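PDB 5KCK: anthranilate synthase component I from Streptococcus pneumoniae serotype 4, which is by name the large component of an anthranilate synthase, a mixed alpha/beta protein that forms a two-chain assembly here. Local coordinates for residues 6-11 with 233-238; 50-55 with 72-77; 259-264 with 268-273; 139-144 with 160-165. All coordinates share one frame; numbering follows the deposited sequence.

Interaction 1 of 4, residues 6-11 with 233-238; sequences IIHGDV and LRVTNP
Val235, on the last turn of helix 226-236, meets the imidazole of His8 where strand 2-8 gives way to a type I turn. This is the tighter part: Val235 CG2 sits 3.8 Å from His8 CE1, and the two side chains pass alongside one another in opposite senses. A chi1 of 173° puts CG2 anti to the carbonyl carbon, and this branch meets the ring. The carboxylate of Asp10 lies at the ring edge, in its plane, where His8 ND1 shares weak hydrogen bonds between both oxygens, each 3.3 Å long.

The other half is looser and wetter. Arg234 NH1 lies 4.1 Å from Asp10 CB and 4.6 Å from Asp10 OD2, which is well out of the guanidinium plane. A water joins them instead, donating to Asp10 OD2 at 2.5 Å and accepting from Arg234 NH1 at 2.9 Å. Each charge has a direct partner beyond the segments: Arg231 for Asp10, Glu30 of the second subunit for Arg234. Strand 2-8 itself pairs with a strand of that subunit. The chemistry implies a hydrated junction at the dimer interface: Asp10 and Arg234 probably attract each other through water, each keeping its ion pair for another partner.

Interaction 2 of 4, residues 50-55 with 72-77; sequences FEIKFE and DFLYEV
Ile52 and Val77 meet end-on, methyl to methyl, and their meeting is the middle of a wholly apolar contact between strand 50-55 and helix 70-78. Ile52 CD1 lies 3.9 Å from Val77 CG1 and also 3.9 Å from Leu74 CD1, so this one methyl serves both helix residues. Its reach comes from an extended branch: CG1 is anti to the carbonyl carbon (chi1 -59°), and CD1 continues outward with chi2 at 180°. The isoleucine and leucine side chains meet at a slant. Val77 CG1 also touches the Phe50 ring, at 4.0 Å from CD2, and is thus shared between an aliphatic and an aromatic neighbour.

The two elements run nearly antiparallel, at 171° with their axes 10.0 Å apart, and Ile52 stands nearest Leu74 along the backbones. This is a helix laid against one face of a large antiparallel sheet, to which this part of the chain contributes strand 50-55 and its two flanking strands, 58-61 and 121-126. Leu74 reaches Phe123 of the latter strand, while Phe73 covers Leu59 and Gln61 of the former.

Aromatic packing also operates within the helix: Val77 CG2 stands 3.5 Å above one face of the Phe73 ring, displaced toward its rim, so the two methyls of Val77 serve different rings.

Charged groups belong to the other face of the strand, where Lys53 NZ forms long salt bridges with Glu51 OE1 (4.0 Å) and Glu55 OE2 (3.7 Å). Glu51 OE2 additionally accepts a hydrogen bond from His122 on strand 121-126.

Interaction 3 of 4, residues 259-264 with 268-273; sequences SLVSVK and VTTNPI
Ser262 and Thr269 form an antiparallel hydrogen-bonded pair, joined by two backbone bonds: Ser262 N to Thr269 O at 3.1 Å and Thr269 N to Ser262 O at 2.9 Å. The first donor lies in the plane of the Thr269 carbonyl; the second is tilted 21° from that of Ser262. Both oxygens also take a CA-H...O contact, Thr269 O from Val261 CA and Ser262 O from Val268 CA at 3.4 Å. On the face carrying these two residues, Ser262 OG packs 3.6 Å from Thr269 CB, and a water bridges Ser262 OG to Thr269 OG1, whose direct partner is Lys345 on strand 338-347.

The apolar face holds Val263 and Val268, a non-hydrogen-bonded pair, but the nearer meeting is between Val261 CG2 and Val268 CG1, 3.7 Å apart. Those branches run askew to each other, each anti to its own backbone N. Helix 354-361 covers Val263 and Val261, while Ile314 of helix 297-316 packs on Val268.

Beyond Thr270 the chains diverge and water takes over the pairing. One molecule donates to Ser259 O and Leu260 O and accepts from Asn271 N; another accepts from Ser259 N and donates to Asn271 OD1, its oxygen 2.5 Å from that atom. Closer to the paired residues, a third spans Ser259 OG and Thr269 O (2.8 Å to each). The Asn271 amide is tied to Thr341 OG1 through ND2. On the side of strand 403-407, Leu260 and Val261 both pair with Leu405, a classic beta bulge. A beta hairpin thus lies inside a large antiparallel sheet, between strands 403-407 and 338-347.

Interaction 4 of 4, residues 139-144 with 160-165; sequences IHVIED and NQVLEE
Helix packing against a beta sheet brings helix 152-166 onto strand 138-144, an outermost strand of a three-stranded antiparallel sheet within the chain. Val141 and Val162 carry the contact, with Val141 CG1 and Val162 CG1 3.9 Å apart as the two side chains lie alongside each other, pointing opposite ways. The second methyl of Val141, CG2, is 4.4 Å from Leu163 CD2, a looser touch.

Two strand positions on, Glu143 runs across the other branch of the helix valine, its OE2 lying 3.7 Å from Val162 CG2. A bend at chi2 (-73°) folds the carboxylate back beside this methyl. Its other oxygen, OE1, accepts a hydrogen bond from Ser128 OG and forms a salt bridge with Arg150, so this buried acid has both a hydroxyl and a cation close by, which would probably favour the ionised form.

Strand 128-133 lies alongside as the partner within the chain, with Met130 packing on Val141, while Tyr46 leans on both valines and Leu159, one turn earlier in the helix, adds to the cover over Val141 and Glu143. Along its other edge strand 138-144 pairs antiparallel with a strand of the second subunit, whose Arg5 packs on Leu163.

Overall arrangement
Strands of interactions 2 and 3 lie in the same large antiparallel sheet, with nearest atoms about 7 Å apart, yet the contacts differ in kind: 259-264 with 268-273 is a buried hairpin held by backbone bonds and water, whereas 50-55 with 72-77 is apolar strand-helix packing and only partly buried. Interaction 4 repeats the strand-helix theme on another sheet, more buried at its touching residues and with a carboxylate beside the methyls. Interaction 1, partly buried and water-bridged, shares with interaction 4 the reach to the second subunit: strand 2-8 of one subunit and 138-144 of the other meet across the boundary. Interactions 1 and 2 lie on opposite sides of the chain's centre, their centres 34 Å apart.

Interaction 1 of 4, residues 6-11 with 233-238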
# COMPACT_ATOMS: atom_id res chain seq x y z
N ILE A 6 8.01 -19.42 -0.30
CA ILE A 6 7.87 -17.97 -0.36
C ILE A 6 7.63 -17.60 -1.81
O ILE A 6 8.39 -17.99 -2.69
CB ILE A 6 9.12 -17.25 0.18
CG1 ILE A 6 9.51 -17.79 1.55
CG2 ILE A 6 8.88 -15.75 0.25
CD1 ILE A 6 8.48 -17.55 2.58
N ILE A 7 6.55 -16.85 -2.05
CA ILE A 7 6.24 -16.31 -3.37
C ILE A 7 6.43 -14.80 -3.32
O ILE A 7 5.99 -14.14 -2.37
CB ILE A 7 4.81 -16.67 -3.80
CG1 ILE A 7 4.65 -18.19 -3.90
CG2 ILE A 7 4.47 -15.97 -5.13
CD1 ILE A 7 3.29 -18.60 -4.44
N HIS A 8 7.07 -14.25 -4.34
CA HIS A 8 7.22 -12.80 -4.41
C HIS A 8 5.85 -12.15 -4.56
O HIS A 8 4.97 -12.65 -5.27
CB HIS A 8 8.15 -12.41 -5.56
CG HIS A 8 9.00 -11.22 -5.26
ND1 HIS A 8 8.91 -10.04 -5.98
CD2 HIS A 8 9.95 -11.01 -4.32
CE1 HIS A 8 9.77 -9.17 -5.49
NE2 HIS A 8 10.41 -9.73 -4.48
N GLY A 9 5.66 -11.04 -3.85
CA GLY A 9 4.33 -10.44 -3.71
C GLY A 9 3.77 -9.81 -4.98
O GLY A 9 2.59 -9.45 -4.99
N ASP A 10 4.57 -9.68 -6.04
CA ASP A 10 4.15 -8.93 -7.21
C ASP A 10 3.50 -9.78 -8.29
O ASP A 10 3.20 -9.26 -9.36
CB ASP A 10 5.35 -8.18 -7.81
CG ASP A 10 6.53 -9.10 -8.16
OD1 ASP A 10 6.40 -10.33 -8.03
OD2 ASP A 10 7.59 -8.58 -8.59
N VAL A 11 3.30 -11.08 -8.04
CA VAL A 11 2.70 -11.97 -9.04
C VAL A 11 1.45 -12.66 -8.52
O VAL A 11 0.89 -13.50 -9.23
CB VAL A 11 3.71 -13.01 -9.56
CG1 VAL A 11 4.88 -12.35 -10.22
CG2 VAL A 11 4.15 -13.96 -8.44
N LEU A 233 14.30 -4.59 -6.82
CA LEU A 233 14.62 -3.20 -6.51
C LEU A 233 13.40 -2.45 -5.99
O LEU A 233 13.49 -1.70 -5.01
CB LEU A 233 15.17 -2.51 -7.76
CG LEU A 233 15.67 -1.08 -7.56
CD1 LEU A 233 16.88 -1.06 -6.62
CD2 LEU A 233 16.01 -0.43 -8.89
N ARG A 234 12.24 -2.65 -6.62
CA ARG A 234 11.06 -1.89 -6.23
C ARG A 234 10.53 -2.32 -4.87
O ARG A 234 9.76 -1.57 -4.26
CB ARG A 234 9.97 -1.99 -7.30
CG ARG A 234 9.50 -3.39 -7.61
CD ARG A 234 8.84 -3.49 -8.99
NE ARG A 234 7.56 -2.80 -9.11
CZ ARG A 234 6.44 -3.18 -8.49
NH1 ARG A 234 6.43 -4.25 -7.68
NH2 ARG A 234 5.32 -2.49 -8.66
N VAL A 235 10.95 -3.48 -4.36
CA VAL A 235 10.62 -3.85 -2.98
C VAL A 235 11.64 -3.29 -2.00
O VAL A 235 11.28 -2.86 -0.90
CB VAL A 235 10.49 -5.38 -2.86
CG1 VAL A 235 10.33 -5.78 -1.40
CG2 VAL A 235 9.31 -5.87 -3.68
N THR A 236 12.92 -3.27 -2.36
CA THR A 236 13.96 -2.84 -1.43
C THR A 236 14.28 -1.35 -1.51
O THR A 236 14.93 -0.83 -0.60
CB THR A 236 15.25 -3.65 -1.66
OG1 THR A 236 15.83 -3.30 -2.92
CG2 THR A 236 14.95 -5.14 -1.64
N ASN A 237 13.84 -0.64 -2.55
CA ASN A 237 14.09 0.80 -2.69
C ASN A 237 12.84 1.50 -3.19
O ASN A 237 12.81 2.04 -4.30
CB ASN A 237 15.27 1.06 -3.62
CG ASN A 237 16.57 0.55 -3.07
OD1 ASN A 237 16.88 -0.64 -3.19
ND2 ASN A 237 17.34 1.43 -2.45
N PRO A 238 11.79 1.54 -2.39
CA PRO A 238 10.58 2.25 -2.81
C PRO A 238 10.76 3.77 -2.84
O PRO A 238 10.53 4.45 -1.84
CB PRO A 238 9.54 1.83 -1.76
CG PRO A 238 10.36 1.52 -0.55
CD PRO A 238 11.64 0.93 -1.05
O HOH W 1 8.31 -6.46 -7.39

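Interaction 2 of 4, residues 50-55 with 72-77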
# COMPACT_ATOMS: atom_id res chain seq x y z
N PHE A 50 6.50 6.96 -32.05
CA PHE A 50 7.75 7.60 -32.44
C PHE A 50 8.86 7.24 -31.47
O PHE A 50 8.64 7.06 -30.27
CB PHE A 50 7.70 9.14 -32.43
CG PHE A 50 6.70 9.73 -33.34
CD1 PHE A 50 6.72 9.44 -34.70
CD2 PHE A 50 5.76 10.62 -32.85
CE1 PHE A 50 5.79 10.01 -35.54
CE2 PHE A 50 4.83 11.20 -33.69
CZ PHE A 50 4.85 10.89 -35.04
N GLU A 51 10.07 7.22 -32.02
CA GLU A 51 11.31 7.27 -31.27
C GLU A 51 12.00 8.59 -31.58
O GLU A 51 12.21 8.92 -32.75
CB GLU A 51 12.23 6.10 -31.64
CG GLU A 51 13.58 6.13 -30.98
CD GLU A 51 14.54 5.09 -31.54
OE1 GLU A 51 14.94 5.21 -32.72
OE2 GLU A 51 14.88 4.15 -30.80
N ILE A 52 12.35 9.34 -30.55
CA ILE A 52 13.05 10.60 -30.72
C ILE A 52 14.37 10.50 -29.97
O ILE A 52 14.39 10.21 -28.77
CB ILE A 52 12.23 11.80 -30.22
CG1 ILE A 52 10.91 11.85 -31.00
CG2 ILE A 52 13.02 13.09 -30.39
CD1 ILE A 52 10.02 12.97 -30.62
N LYS A 53 15.46 10.74 -30.69
CA LYS A 53 16.78 10.45 -30.16
C LYS A 53 17.76 11.50 -30.64
O LYS A 53 17.66 11.99 -31.77
CB LYS A 53 17.20 9.02 -30.57
CG LYS A 53 18.66 8.84 -30.92
CD LYS A 53 18.86 7.65 -31.85
CE LYS A 53 18.55 6.33 -31.18
NZ LYS A 53 18.84 5.18 -32.09
N PHE A 54 18.70 11.87 -29.77
CA PHE A 54 19.80 12.78 -30.09
C PHE A 54 21.10 12.06 -29.80
O PHE A 54 21.38 11.69 -28.64
CB PHE A 54 19.71 14.07 -29.26
CG PHE A 54 20.61 15.18 -29.75
CD1 PHE A 54 20.38 15.79 -30.97
CD2 PHE A 54 21.66 15.63 -28.97
CE1 PHE A 54 21.20 16.82 -31.42
CE2 PHE A 54 22.48 16.66 -29.41
CZ PHE A 54 22.25 17.25 -30.64
N GLU A 55 21.90 11.82 -30.83
CA GLU A 55 23.20 11.21 -30.61
C GLU A 55 24.17 11.72 -31.67
O GLU A 55 23.78 12.02 -32.80
CB GLU A 55 23.12 9.68 -30.61
CG GLU A 55 22.84 9.02 -31.94
CD GLU A 55 22.65 7.51 -31.79
OE1 GLU A 55 23.04 6.96 -30.75
OE2 GLU A 55 22.09 6.89 -32.72
N ASP A 72 13.35 21.69 -28.27
CA ASP A 72 12.24 22.37 -28.92
C ASP A 72 11.45 21.41 -29.80
O ASP A 72 10.21 21.43 -29.80
CB ASP A 72 12.73 23.55 -29.76
CG ASP A 72 13.32 24.67 -28.91
OD1 ASP A 72 13.18 24.62 -27.67
OD2 ASP A 72 13.92 25.60 -29.50
N PHE A 73 12.14 20.54 -30.54
CA PHE A 73 11.44 19.58 -31.38
C PHE A 73 10.66 18.58 -30.54
O PHE A 73 9.50 18.28 -30.84
CB PHE A 73 12.41 18.85 -32.30
CG PHE A 73 11.73 17.95 -33.31
CD1 PHE A 73 11.04 18.48 -34.38
CD2 PHE A 73 11.78 16.57 -33.16
CE1 PHE A 73 10.40 17.65 -35.31
CE2 PHE A 73 11.16 15.73 -34.08
CZ PHE A 73 10.46 16.27 -35.15
N LEU A 74 11.27 18.06 -29.48
CA LEU A 74 10.58 17.09 -28.65
C LEU A 74 9.28 17.67 -28.11
O LEU A 74 8.23 17.01 -28.14
CB LEU A 74 11.48 16.64 -27.50
CG LEU A 74 10.81 15.75 -26.46
CD1 LEU A 74 10.65 14.34 -27.01
CD2 LEU A 74 11.58 15.77 -25.14
N TYR A 75 9.31 18.91 -27.63
CA TYR A 75 8.10 19.50 -27.08
C TYR A 75 7.05 19.70 -28.16
O TYR A 75 5.88 19.39 -27.96
CB TYR A 75 8.41 20.84 -26.41
CG TYR A 75 7.24 21.35 -25.61
CD1 TYR A 75 7.01 20.90 -24.32
CD2 TYR A 75 6.34 22.28 -26.16
CE1 TYR A 75 5.93 21.36 -23.58
CE2 TYR A 75 5.26 22.75 -25.43
CZ TYR A 75 5.06 22.28 -24.14
OH TYR A 75 4.00 22.72 -23.39
N GLU A 76 7.47 20.22 -29.31
CA GLU A 76 6.55 20.44 -30.42
C GLU A 76 5.85 19.15 -30.84
O GLU A 76 4.64 19.14 -31.08
CB GLU A 76 7.31 21.06 -31.58
CG GLU A 76 6.52 21.25 -32.84
CD GLU A 76 7.36 21.85 -33.94
OE1 GLU A 76 7.49 21.19 -35.00
OE2 GLU A 76 7.91 22.95 -33.73
N VAL A 77 6.59 18.04 -30.91
CA VAL A 77 5.98 16.77 -31.32
C VAL A 77 5.07 16.23 -30.22
O VAL A 77 4.01 15.65 -30.51
CB VAL A 77 7.07 15.75 -31.70
CG1 VAL A 77 6.51 14.33 -31.70
CG2 VAL A 77 7.66 16.10 -33.06

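Interaction 3 of 4, residues 259-264 with 268-273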
# COMPACT_ATOMS: atom_id res chain seq x y z
N SER A 259 13.79 14.12 -7.15
CA SER A 259 13.23 14.78 -8.31
C SER A 259 14.18 15.87 -8.81
O SER A 259 14.79 16.58 -8.01
CB SER A 259 11.88 15.40 -7.96
OG SER A 259 11.40 16.19 -9.04
N LEU A 260 14.31 15.99 -10.13
CA LEU A 260 15.02 17.15 -10.67
C LEU A 260 14.08 18.34 -10.78
O LEU A 260 14.38 19.42 -10.27
CB LEU A 260 15.62 16.83 -12.04
CG LEU A 260 16.24 18.05 -12.77
CD1 LEU A 260 17.62 18.41 -12.21
CD2 LEU A 260 16.32 17.84 -14.28
N VAL A 261 12.94 18.15 -11.44
CA VAL A 261 11.99 19.23 -11.68
C VAL A 261 10.70 18.62 -12.19
O VAL A 261 10.72 17.58 -12.86
CB VAL A 261 12.55 20.26 -12.69
CG1 VAL A 261 12.59 19.66 -14.10
CG2 VAL A 261 11.73 21.55 -12.66
N SER A 262 9.58 19.23 -11.85
CA SER A 262 8.30 18.85 -12.42
C SER A 262 7.54 20.09 -12.84
O SER A 262 7.73 21.19 -12.30
CB SER A 262 7.47 18.02 -11.45
OG SER A 262 6.98 18.83 -10.40
N VAL A 263 6.67 19.92 -13.83
CA VAL A 263 5.77 20.96 -14.28
C VAL A 263 4.38 20.38 -14.29
O VAL A 263 4.15 19.33 -14.89
CB VAL A 263 6.15 21.49 -15.68
CG1 VAL A 263 5.23 22.65 -16.06
CG2 VAL A 263 7.60 21.87 -15.72
N LYS A 264 3.45 21.07 -13.63
CA LYS A 264 2.09 20.57 -13.47
C LYS A 264 1.13 21.75 -13.51
O LYS A 264 1.19 22.62 -12.63
CB LYS A 264 1.96 19.79 -12.16
CG LYS A 264 0.53 19.56 -11.71
CD LYS A 264 -0.03 18.26 -12.24
CE LYS A 264 -1.33 17.91 -11.53
NZ LYS A 264 -1.19 17.96 -10.04
N VAL A 268 5.84 25.14 -11.81
CA VAL A 268 7.14 24.48 -11.76
C VAL A 268 7.49 24.21 -10.30
O VAL A 268 7.39 25.10 -9.45
CB VAL A 268 8.23 25.33 -12.43
CG1 VAL A 268 9.54 24.56 -12.52
CG2 VAL A 268 7.77 25.77 -13.79
N THR A 269 7.92 22.98 -10.00
CA THR A 269 8.23 22.57 -8.64
C THR A 269 9.61 21.93 -8.59
O THR A 269 9.94 21.10 -9.45
CB THR A 269 7.19 21.58 -8.10
OG1 THR A 269 5.89 22.18 -8.11
CG2 THR A 269 7.54 21.12 -6.68
N THR A 270 10.41 22.30 -7.59
CA THR A 270 11.60 21.54 -7.24
C THR A 270 11.49 21.09 -5.79
O THR A 270 10.74 21.66 -4.99
CB THR A 270 12.91 22.34 -7.42
OG1 THR A 270 12.90 23.49 -6.57
CG2 THR A 270 13.10 22.77 -8.87
N ASN A 271 12.27 20.07 -5.46
CA ASN A 271 12.21 19.44 -4.14
C ASN A 271 13.64 19.24 -3.65
O ASN A 271 14.18 18.13 -3.69
CB ASN A 271 11.42 18.13 -4.22
CG ASN A 271 11.37 17.39 -2.90
OD1 ASN A 271 11.67 16.20 -2.84
ND2 ASN A 271 11.00 18.10 -1.84
N PRO A 272 14.28 20.32 -3.19
CA PRO A 272 15.66 20.19 -2.71
C PRO A 272 15.81 19.14 -1.63
O PRO A 272 15.11 19.16 -0.62
CB PRO A 272 15.97 21.59 -2.17
CG PRO A 272 15.09 22.48 -2.95
CD PRO A 272 13.83 21.72 -3.19
N ILE A 273 16.71 18.18 -1.88
CA ILE A 273 17.04 17.13 -0.93
C ILE A 273 18.53 17.22 -0.67
O ILE A 273 19.33 17.01 -1.60
CB ILE A 273 16.65 15.73 -1.45
CG1 ILE A 273 15.15 15.64 -1.73
CG2 ILE A 273 17.07 14.67 -0.45
CD1 ILE A 273 14.28 15.64 -0.49
O HOH W 2 15.46 16.25 -5.35
O HOH W 3 10.16 18.59 -8.29
O HOH W 4 14.43 19.10 -7.39
O HOH W 5 12.27 14.60 -4.68
O HOH W 6 4.80 21.17 -10.34

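Interaction 4 of 4, residues 139-144 with 160-165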
# COMPACT_ATOMS: atom_id res chain seq x y z
N ILE A 139 -7.19 0.12 -12.65
CA ILE A 139 -6.20 0.06 -13.71
C ILE A 139 -6.84 0.60 -14.99
O ILE A 139 -7.87 0.09 -15.44
CB ILE A 139 -5.68 -1.36 -13.92
CG1 ILE A 139 -5.18 -1.94 -12.59
CG2 ILE A 139 -4.60 -1.35 -14.92
CD1 ILE A 139 -4.74 -3.39 -12.70
N HIS A 140 -6.25 1.65 -15.55
CA HIS A 140 -6.75 2.31 -16.75
C HIS A 140 -5.93 1.83 -17.94
O HIS A 140 -4.74 2.15 -18.05
CB HIS A 140 -6.68 3.83 -16.61
CG HIS A 140 -7.48 4.37 -15.47
ND1 HIS A 140 -8.72 4.95 -15.64
CD2 HIS A 140 -7.22 4.41 -14.14
CE1 HIS A 140 -9.20 5.31 -14.46
NE2 HIS A 140 -8.31 5.01 -13.54
N VAL A 141 -6.55 1.05 -18.82
CA VAL A 141 -5.89 0.59 -20.04
C VAL A 141 -6.34 1.49 -21.17
O VAL A 141 -7.53 1.52 -21.51
CB VAL A 141 -6.21 -0.89 -20.33
CG1 VAL A 141 -5.39 -1.38 -21.52
CG2 VAL A 141 -5.93 -1.74 -19.09
N ILE A 142 -5.39 2.21 -21.78
CA ILE A 142 -5.71 3.33 -22.66
C ILE A 142 -5.14 3.07 -24.05
O ILE A 142 -3.98 2.69 -24.19
CB ILE A 142 -5.15 4.66 -22.11
CG1 ILE A 142 -5.63 4.90 -20.67
CG2 ILE A 142 -5.51 5.82 -23.05
CD1 ILE A 142 -7.03 5.43 -20.56
N GLU A 143 -5.96 3.30 -25.07
CA GLU A 143 -5.51 3.43 -26.45
C GLU A 143 -6.03 4.76 -26.96
O GLU A 143 -7.24 4.99 -26.95
CB GLU A 143 -6.03 2.27 -27.32
CG GLU A 143 -5.44 0.90 -26.97
CD GLU A 143 -3.98 0.75 -27.41
OE1 GLU A 143 -3.53 1.51 -28.29
OE2 GLU A 143 -3.28 -0.14 -26.87
N ASP A 144 -5.12 5.63 -27.41
CA ASP A 144 -5.46 7.00 -27.77
C ASP A 144 -4.97 7.30 -29.19
O ASP A 144 -4.15 6.56 -29.74
CB ASP A 144 -4.83 7.98 -26.77
CG ASP A 144 -5.58 9.28 -26.67
OD1 ASP A 144 -5.86 9.89 -27.72
OD2 ASP A 144 -5.89 9.70 -25.53
N ASN A 160 -8.63 -4.48 -27.34
CA ASN A 160 -9.02 -5.87 -27.18
C ASN A 160 -7.81 -6.79 -27.19
O ASN A 160 -7.76 -7.77 -26.44
CB ASN A 160 -10.01 -6.28 -28.28
CG ASN A 160 -11.38 -5.67 -28.08
OD1 ASN A 160 -11.81 -5.43 -26.96
ND2 ASN A 160 -12.08 -5.42 -29.19
N GLN A 161 -6.81 -6.47 -28.02
CA GLN A 161 -5.61 -7.30 -28.08
C GLN A 161 -4.82 -7.22 -26.78
O GLN A 161 -4.34 -8.24 -26.28
CB GLN A 161 -4.75 -6.89 -29.28
CG GLN A 161 -5.33 -7.34 -30.61
CD GLN A 161 -4.66 -6.69 -31.82
OE1 GLN A 161 -3.96 -5.69 -31.69
NE2 GLN A 161 -4.88 -7.26 -33.00
N VAL A 162 -4.67 -6.02 -26.22
CA VAL A 162 -3.98 -5.87 -24.94
C VAL A 162 -4.68 -6.71 -23.87
O VAL A 162 -4.04 -7.45 -23.12
CB VAL A 162 -3.91 -4.39 -24.53
CG1 VAL A 162 -3.37 -4.26 -23.12
CG2 VAL A 162 -3.05 -3.60 -25.50
N LEU A 163 -6.01 -6.62 -23.81
CA LEU A 163 -6.77 -7.35 -22.80
C LEU A 163 -6.62 -8.85 -22.97
O LEU A 163 -6.55 -9.60 -21.98
CB LEU A 163 -8.25 -6.97 -22.87
CG LEU A 163 -8.62 -5.55 -22.44
CD1 LEU A 163 -10.12 -5.46 -22.20
CD2 LEU A 163 -7.84 -5.14 -21.21
N GLU A 164 -6.59 -9.33 -24.21
CA GLU A 164 -6.42 -10.76 -24.42
C GLU A 164 -5.04 -11.20 -23.97
O GLU A 164 -4.88 -12.28 -23.39
CB GLU A 164 -6.69 -11.11 -25.89
CG GLU A 164 -6.70 -12.61 -26.17
CD GLU A 164 -7.44 -13.42 -25.10
OE1 GLU A 164 -8.62 -13.11 -24.80
OE2 GLU A 164 -6.83 -14.36 -24.55
N GLU A 165 -4.02 -10.37 -24.21
CA GLU A 165 -2.68 -10.71 -23.72
C GLU A 165 -2.64 -10.76 -22.20
O GLU A 165 -2.00 -11.66 -21.62
CB GLU A 165 -1.66 -9.71 -24.28
CG GLU A 165 -1.45 -9.87 -25.79
CD GLU A 165 -0.58 -8.79 -26.40
OE1 GLU A 165 -0.06 -7.93 -25.65
OE2 GLU A 165 -0.41 -8.80 -27.64